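CDGSH iron-sulfur domain-containing protein NEET (PDB 3S2R) binds one [2Fe-2S] cluster per subunit, acts as an iron-sulfur transfer protein and plays a role in plant development, senescence, reactive oxygen homeostasis and iron metabolism. Local coordinates at residues D30-S35 with G55-C60; G62-H67 with V75-L80. The protein carries 1 engineered substitution. One frame throughout, in Å; residues are numbered along the deposited sequence.

Interaction 1: D30-S35 with G55-C60; sequences DKVVDS and GTFPLC. With FES (Fe2/s2 (inorganic) cluster), chain D.
Asp34 and Pro58 mark the nearest backbone approach, their CA atoms 7.1 Å apart, where the strand of the NEET fold that carries Asp34 faces the irregular loop 55-60 that leads to the cluster ligand Cys60. Side chains make the contacts across this gap. The carboxylate of Asp34 approaches the loop obliquely at the Phe57-Pro58 step, where the peptide bond is cis: its OD2 comes within 3.5 Å of Phe57 CE1 and its CG within 3.8 Å of Pro58 CB, with carboxylate and ring planes turned 65° apart. Phe57 reaches across because its CG lies anti to the backbone N (chi1 -169°), which swings the ring toward the strand. Both acid oxygens have charged partners, OD1 in Arg26 and OD2 in Arg50 of the second subunit, so the loop is packed against an interchain salt bridge. With an alanine in place of Asp34, both arginines would probably lose this shared carboxylate, and a gap is likely to open beside Phe57 and Pro58. Val32, Asp34 and Ser35 also pair in parallel with a strand of the second subunit, placing the contact at the dimer interface. Val32 completes the apolar side, its CG1 methyl resting 4.2 Å from Phe57 CE1.

Interaction 2: G62-H67 with V75-L80; sequences GSCVKH and VGPLLL. Engineered in segment 62-67: Cys64 (natural residue His). With FES (Fe2/s2 (inorganic) cluster), chain D.
Cys64 and Val75 meet where the start of helix 63-71 faces the extended segment 75-80, lining part of the [2Fe-2S] cluster pocket of this CDGSH-type domain. Metal coordination comes first: the engineered Cys64, a histidine in the natural protein, binds the iron FE2 through SG at 2.4 Å, and Cys60 supplies a second sulfur to the same metal. With chi1 at 40°, SG sits between the backbone N and the carbonyl carbon, directed at the cluster. Van der Waals contacts join the two segments: Cys64 CB lies 4.0 Å from Val75 O, and SG is 4.2 Å from Pro77 CD, while Pro77 CB lies 4.0 Å from the sulfide S2. Farther along the helix the imidazole of His67 crosses Val75 at about a right angle, CD2 touching the methyl CG2 at 3.7 Å. Polar anchors come from elsewhere: His67 NE2 is hydrogen-bonded to Asp73, and Val75 O takes bonds from Asn68 ND2 and Lys31 NZ of the second subunit. Leu78 and Leu80 bond through their backbones to Tyr48 and Thr46 of antiparallel strand 45-48 and pair in parallel with a strand of the second subunit, while the first turn of helix 63-71 brings Cys64 to the cluster.

How the interactions relate
Interactions 1 and 2 meet where Cys60 CB packs 3.8 Å from Pro77 CB, although their centres lie 13 Å apart and interaction 1 closes before interaction 2 opens. The cluster joins them more firmly: Cys60 from interaction 1 and the engineered Cys64 from interaction 2 bind the same iron, FE2, while Cys49 and Cys51 are the other two protein ligands of the cluster. Segments 55-60 and 62-67 follow each other in the chain with one residue, Asp61, between them, running from the loop into helix 63-71. The pair illustrates how a small fold can build a metal site from successive pieces of chain. Both interactions also border the second subunit, which places the cluster's surroundings close to the dimer interface.

Interaction 1: D30-S35 with G55-C60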
ATOM      1  N   ASP B  30       9.185   9.953   7.551  1.00 14.62           N
ATOM      2  CA  ASP B  30      10.114   8.862   7.815  1.00 14.03           C
ATOM      3  C   ASP B  30       9.574   7.503   7.333  1.00 14.15           C
ATOM      4  O   ASP B  30      10.269   6.718   6.648  1.00 13.66           O
ATOM      5  CB  ASP B  30      10.515   8.818   9.311  1.00 13.42           C
ATOM      6  CG  ASP B  30      11.303  10.028   9.750  1.00 14.85           C
ATOM      7  OD1 ASP B  30      12.281  10.421   9.052  1.00 15.22           O
ATOM      8  OD2 ASP B  30      10.960  10.570  10.833  1.00 14.70           O
ATOM      9  N   LYS B  31       8.317   7.256   7.664  1.00 14.95           N
ATOM     10  CA  LYS B  31       7.639   6.060   7.243  1.00 14.88           C
ATOM     11  C   LYS B  31       6.188   6.443   7.090  1.00 14.29           C
ATOM     12  O   LYS B  31       5.579   6.927   8.037  1.00 16.17           O
ATOM     13  CB  LYS B  31       7.797   4.988   8.318  1.00 15.71           C
ATOM     14  CG  LYS B  31       7.290   3.630   7.909  1.00 17.46           C
ATOM     15  CD  LYS B  31       7.363   2.626   9.058  1.00 19.82           C
ATOM     16  CE  LYS B  31       7.315   1.218   8.529  1.00 25.84           C
ATOM     17  NZ  LYS B  31       6.960   0.301   9.646  1.00 28.45           N
ATOM     18  N   VAL B  32       5.636   6.244   5.909  1.00 12.70           N
ATOM     19  CA  VAL B  32       4.256   6.633   5.612  1.00 12.23           C
ATOM     20  C   VAL B  32       3.305   5.553   6.151  1.00 11.45           C
ATOM     21  O   VAL B  32       3.180   4.483   5.580  1.00 12.29           O
ATOM     22  CB  VAL B  32       4.029   6.867   4.125  1.00 11.87           C
ATOM     23  CG1 VAL B  32       2.603   7.275   3.886  1.00 12.89           C
ATOM     24  CG2 VAL B  32       4.955   7.978   3.625  1.00 13.29           C
ATOM     25  N   VAL B  33       2.618   5.912   7.225  1.00 11.40           N
ATOM     26  CA  VAL B  33       1.665   5.057   7.897  1.00 13.36           C
ATOM     27  C   VAL B  33       0.397   5.895   7.940  1.00 13.38           C
ATOM     28  O   VAL B  33       0.430   7.123   8.105  1.00 16.75           O
ATOM     29  CB  VAL B  33       2.219   4.698   9.269  1.00 13.98           C
ATOM     30  CG1 VAL B  33       1.226   3.973  10.107  1.00 15.25           C
ATOM     31  CG2 VAL B  33       3.480   3.881   9.133  1.00 17.10           C
ATOM     32  N   ASP B  34      -0.710   5.242   7.685  1.00 12.63           N
ATOM     33  CA  ASP B  34      -2.008   5.869   7.803  1.00 12.68           C
ATOM     34  C   ASP B  34      -2.816   5.021   8.737  1.00 12.80           C
ATOM     35  O   ASP B  34      -2.697   3.811   8.734  1.00 15.07           O
ATOM     36  CB  ASP B  34      -2.666   5.981   6.433  1.00 12.92           C
ATOM     37  CG  ASP B  34      -1.930   6.920   5.547  1.00 12.34           C
ATOM     38  OD1 ASP B  34      -2.023   8.149   5.806  1.00 15.54           O
ATOM     39  OD2 ASP B  34      -1.251   6.476   4.596  1.00 12.75           O
ATOM     40  N   SER B  35      -3.654   5.673   9.503  1.00 13.78           N
ATOM     41  CA  SER B  35      -4.513   5.026  10.472  1.00 14.60           C
ATOM     42  C   SER B  35      -5.967   5.270  10.143  1.00 13.72           C
ATOM     43  O   SER B  35      -6.351   6.370   9.728  1.00 15.89           O
ATOM     44  CB  SER B  35      -4.228   5.599  11.844  1.00 17.58           C
ATOM     45  OG  SER B  35      -2.946   5.219  12.273  1.00 21.32           O
ATOM     46  N   GLY B  55      -4.099   9.381  -6.605  1.00 12.72           N
ATOM     47  CA  GLY B  55      -4.198  10.817  -6.393  1.00 13.22           C
ATOM     48  C   GLY B  55      -4.971  11.152  -5.130  1.00 13.13           C
ATOM     49  O   GLY B  55      -4.957  12.299  -4.708  1.00 16.14           O
ATOM     50  N   THR B  56      -5.640  10.161  -4.539  1.00 13.57           N
ATOM     51  CA  THR B  56      -6.401  10.376  -3.284  1.00 13.03           C
ATOM     52  C   THR B  56      -5.823   9.526  -2.138  1.00 12.82           C
ATOM     53  O   THR B  56      -6.508   9.249  -1.150  1.00 12.60           O
ATOM     54  CB  THR B  56      -7.906  10.076  -3.441  1.00 13.98           C
ATOM     55  OG1 THR B  56      -8.055   8.743  -3.918  1.00 13.69           O
ATOM     56  CG2 THR B  56      -8.518  11.050  -4.441  1.00 14.54           C
ATOM     57  N   PHE B  57      -4.559   9.135  -2.293  1.00 11.84           N
ATOM     58  CA  PHE B  57      -3.890   8.296  -1.308  1.00 11.83           C
ATOM     59  C   PHE B  57      -4.142   8.889   0.098  1.00 11.37           C
ATOM     60  O   PHE B  57      -3.992  10.092   0.289  1.00 12.91           O
ATOM     61  CB  PHE B  57      -2.390   8.236  -1.607  1.00 11.20           C
ATOM     62  CG  PHE B  57      -1.679   7.193  -0.809  1.00 12.03           C
ATOM     63  CD1 PHE B  57      -1.130   7.493   0.446  1.00 12.16           C
ATOM     64  CD2 PHE B  57      -1.530   5.911  -1.328  1.00 13.05           C
ATOM     65  CE1 PHE B  57      -0.498   6.523   1.195  1.00 14.24           C
ATOM     66  CE2 PHE B  57      -0.924   4.913  -0.569  1.00 11.93           C
ATOM     67  CZ  PHE B  57      -0.385   5.208   0.675  1.00 13.79           C
ATOM     68  N   PRO B  58      -4.514   8.062   1.101  1.00 11.42           N
ATOM     69  CA  PRO B  58      -4.482   6.603   1.165  1.00 11.14           C
ATOM     70  C   PRO B  58      -5.651   5.848   0.531  1.00 10.74           C
ATOM     71  O   PRO B  58      -5.681   4.634   0.616  1.00 10.70           O
ATOM     72  CB  PRO B  58      -4.398   6.337   2.678  1.00 11.69           C
ATOM     73  CG  PRO B  58      -5.164   7.443   3.280  1.00 11.85           C
ATOM     74  CD  PRO B  58      -4.762   8.642   2.437  1.00 12.02           C
ATOM     75  N   LEU B  59      -6.597   6.539  -0.092  1.00 10.70           N
ATOM     76  CA  LEU B  59      -7.719   5.884  -0.776  1.00 11.26           C
ATOM     77  C   LEU B  59      -7.308   5.449  -2.157  1.00 11.24           C
ATOM     78  O   LEU B  59      -6.366   6.032  -2.746  1.00 12.42           O
ATOM     79  CB  LEU B  59      -8.892   6.844  -0.884  1.00 12.09           C
ATOM     80  CG  LEU B  59      -9.448   7.342   0.441  1.00 14.22           C
ATOM     81  CD1 LEU B  59     -10.461   8.448   0.166  1.00 16.63           C
ATOM     82  CD2 LEU B  59     -10.059   6.213   1.295  1.00 16.08           C
ATOM     83  N   CYS B  60      -7.969   4.409  -2.670  1.00 10.93           N
ATOM     84  CA  CYS B  60      -7.782   3.938  -4.046  1.00 11.41           C
ATOM     85  C   CYS B  60      -8.623   4.746  -5.010  1.00 12.37           C
ATOM     86  O   CYS B  60      -9.828   4.883  -4.799  1.00 12.44           O
ATOM     87  CB  CYS B  60      -8.207   2.466  -4.087  1.00 12.06           C
ATOM     88  SG  CYS B  60      -8.269   1.739  -5.744  1.00 11.72           S
TER
HETATM   89 FE1  FES D 500      -3.654   2.300  -5.497  1.00 15.67          FE
HETATM   90 FE2  FES D 500      -6.083   1.436  -6.387  1.00 15.61          FE
HETATM   91  S1  FES D 500      -5.125   3.445  -6.648  1.00 16.73           S
HETATM   92  S2  FES D 500      -4.605   0.328  -5.073  1.00 14.80           S

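Interaction 2: G62-H67 with V75-L80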
ATOM      1  N   GLY B  62      -8.231   4.048  -8.448  1.00 12.24           N
ATOM      2  CA  GLY B  62      -8.136   3.312  -9.700  1.00 12.47           C
ATOM      3  C   GLY B  62      -6.821   3.495 -10.437  1.00 11.94           C
ATOM      4  O   GLY B  62      -6.666   2.937 -11.533  1.00 13.94           O
ATOM      5  N   SER B  63      -5.850   4.202  -9.833  1.00 12.77           N
ATOM      6  CA  SER B  63      -4.544   4.349 -10.466  1.00 13.90           C
ATOM      7  C   SER B  63      -3.815   3.024 -10.549  1.00 13.60           C
ATOM      8  O   SER B  63      -2.977   2.850 -11.436  1.00 13.41           O
ATOM      9  CB  SER B  63      -3.679   5.386  -9.768  1.00 13.75           C
ATOM     10  OG  SER B  63      -4.265   6.679  -9.865  1.00 15.72           O
ATOM     11  N   CYS B  64      -4.149   2.078  -9.667  1.00 13.31           N
ATOM     12  CA  CYS B  64      -3.612   0.717  -9.704  1.00 13.32           C
ATOM     13  C   CYS B  64      -3.793   0.069 -11.085  1.00 14.10           C
ATOM     14  O   CYS B  64      -2.901  -0.625 -11.600  1.00 14.73           O
ATOM     15  CB  CYS B  64      -4.283  -0.137  -8.598  1.00 13.13           C
ATOM     16  SG  CYS B  64      -6.103   0.203  -8.393  1.00 13.24           S
ATOM     17  N   VAL B  65      -4.961   0.308 -11.693  1.00 13.68           N
ATOM     18  CA  VAL B  65      -5.297  -0.192 -13.030  1.00 15.27           C
ATOM     19  C   VAL B  65      -4.295   0.300 -14.066  1.00 13.63           C
ATOM     20  O   VAL B  65      -3.840  -0.473 -14.915  1.00 14.55           O
ATOM     21  CB  VAL B  65      -6.774   0.176 -13.432  1.00 15.48           C
ATOM     22  CG1 VAL B  65      -7.112  -0.271 -14.867  1.00 18.32           C
ATOM     23  CG2 VAL B  65      -7.783  -0.389 -12.387  1.00 15.82           C
ATOM     24  N   LYS B  66      -3.948   1.579 -13.974  0.50 14.60           N
ATOM     25  CA  LYS B  66      -3.012   2.195 -14.895  0.50 14.41           C
ATOM     26  C   LYS B  66      -1.594   1.664 -14.654  0.50 14.54           C
ATOM     27  O   LYS B  66      -0.840   1.401 -15.593  0.50 13.97           O
ATOM     28  CB  LYS B  66      -3.070   3.717 -14.725  0.50 14.91           C
ATOM     29  CG  LYS B  66      -4.487   4.284 -14.757  0.50 14.26           C
ATOM     30  CD  LYS B  66      -4.486   5.785 -14.632  0.50 15.07           C
ATOM     31  CE  LYS B  66      -5.857   6.349 -14.963  0.50 15.15           C
ATOM     32  NZ  LYS B  66      -5.869   7.824 -14.871  0.50 15.63           N
ATOM     33  N   HIS B  67      -1.247   1.486 -13.380  1.00 14.46           N
ATOM     34  CA  HIS B  67       0.062   0.935 -12.997  1.00 14.25           C
ATOM     35  C   HIS B  67       0.271  -0.507 -13.461  1.00 14.67           C
ATOM     36  O   HIS B  67       1.339  -0.849 -13.990  1.00 14.07           O
ATOM     37  CB  HIS B  67       0.258   0.999 -11.473  1.00 14.86           C
ATOM     38  CG  HIS B  67       1.385   0.139 -10.999  1.00 13.45           C
ATOM     39  ND1 HIS B  67       2.710   0.519 -11.089  1.00 14.18           N
ATOM     40  CD2 HIS B  67       1.390  -1.133 -10.539  1.00 13.88           C
ATOM     41  CE1 HIS B  67       3.475  -0.472 -10.677  1.00 13.72           C
ATOM     42  NE2 HIS B  67       2.698  -1.485 -10.333  1.00 14.38           N
ATOM     43  N   VAL B  75      -1.302  -5.412  -8.677  1.00  8.72           N
ATOM     44  CA  VAL B  75      -1.650  -4.888  -7.358  1.00  8.17           C
ATOM     45  C   VAL B  75      -3.078  -4.360  -7.370  1.00  7.98           C
ATOM     46  O   VAL B  75      -3.671  -4.107  -8.414  1.00 10.28           O
ATOM     47  CB  VAL B  75      -0.684  -3.795  -6.849  1.00  8.44           C
ATOM     48  CG1 VAL B  75       0.717  -4.387  -6.653  1.00 10.66           C
ATOM     49  CG2 VAL B  75      -0.653  -2.627  -7.796  1.00  9.77           C
ATOM     50  N   GLY B  76      -3.663  -4.260  -6.195  1.00  7.24           N
ATOM     51  CA  GLY B  76      -5.001  -3.747  -6.046  1.00  6.93           C
ATOM     52  C   GLY B  76      -5.285  -3.374  -4.616  1.00  5.40           C
ATOM     53  O   GLY B  76      -4.446  -3.589  -3.737  1.00  5.48           O
ATOM     54  N   PRO B  77      -6.465  -2.817  -4.358  1.00  4.40           N
ATOM     55  CA  PRO B  77      -6.723  -2.188  -3.081  1.00  4.22           C
ATOM     56  C   PRO B  77      -7.183  -3.169  -1.983  1.00  3.70           C
ATOM     57  O   PRO B  77      -7.498  -4.352  -2.229  1.00  4.41           O
ATOM     58  CB  PRO B  77      -7.914  -1.249  -3.397  1.00  4.17           C
ATOM     59  CG  PRO B  77      -8.610  -1.898  -4.551  1.00  4.06           C
ATOM     60  CD  PRO B  77      -7.483  -2.412  -5.367  1.00  5.10           C
ATOM     61  N   LEU B  78      -7.171  -2.656  -0.778  1.00  8.06           N
ATOM     62  CA  LEU B  78      -7.762  -3.293   0.423  1.00  8.12           C
ATOM     63  C   LEU B  78      -9.155  -2.732   0.636  1.00  8.41           C
ATOM     64  O   LEU B  78      -9.323  -1.518   0.713  1.00  9.43           O
ATOM     65  CB  LEU B  78      -6.852  -3.001   1.607  1.00  8.92           C
ATOM     66  CG  LEU B  78      -7.303  -3.672   2.915  1.00  9.49           C
ATOM     67  CD1 LEU B  78      -7.066  -5.193   2.849  1.00 10.81           C
ATOM     68  CD2 LEU B  78      -6.483  -3.094   4.079  1.00 11.38           C
ATOM     69  N   LEU B  79     -10.167  -3.597   0.718  1.00  8.64           N
ATOM     70  CA  LEU B  79     -11.543  -3.158   0.847  1.00  8.97           C
ATOM     71  C   LEU B  79     -11.950  -3.225   2.296  1.00  8.73           C
ATOM     72  O   LEU B  79     -12.009  -4.318   2.859  1.00 10.31           O
ATOM     73  CB  LEU B  79     -12.514  -4.048   0.021  1.00  9.61           C
ATOM     74  CG  LEU B  79     -12.132  -4.195  -1.453  1.00 10.10           C
ATOM     75  CD1 LEU B  79     -13.199  -5.004  -2.186  1.00 11.36           C
ATOM     76  CD2 LEU B  79     -11.958  -2.835  -2.157  1.00 11.71           C
ATOM     77  N   LEU B  80     -12.206  -2.086   2.918  1.00  9.09           N
ATOM     78  CA  LEU B  80     -12.688  -2.058   4.286  1.00  9.78           C
ATOM     79  C   LEU B  80     -14.198  -2.070   4.283  1.00  9.76           C
ATOM     80  O   LEU B  80     -14.814  -1.180   3.658  1.00 10.07           O
ATOM     81  CB  LEU B  80     -12.151  -0.841   5.069  1.00 10.68           C
ATOM     82  CG  LEU B  80     -10.622  -0.666   5.083  1.00 10.53           C
ATOM     83  CD1 LEU B  80     -10.269   0.483   5.979  1.00 11.00           C
ATOM     84  CD2 LEU B  80      -9.910  -1.967   5.521  1.00 10.86           C
TER
HETATM   85 FE1  FES D 500      -3.654   2.300  -5.497  1.00 15.67          FE
HETATM   86 FE2  FES D 500      -6.083   1.436  -6.387  1.00 15.61          FE
HETATM   87  S1  FES D 500      -5.125   3.445  -6.648  1.00 16.73           S
HETATM   88  S2  FES D 500      -4.605   0.328  -5.073  1.00 14.80           S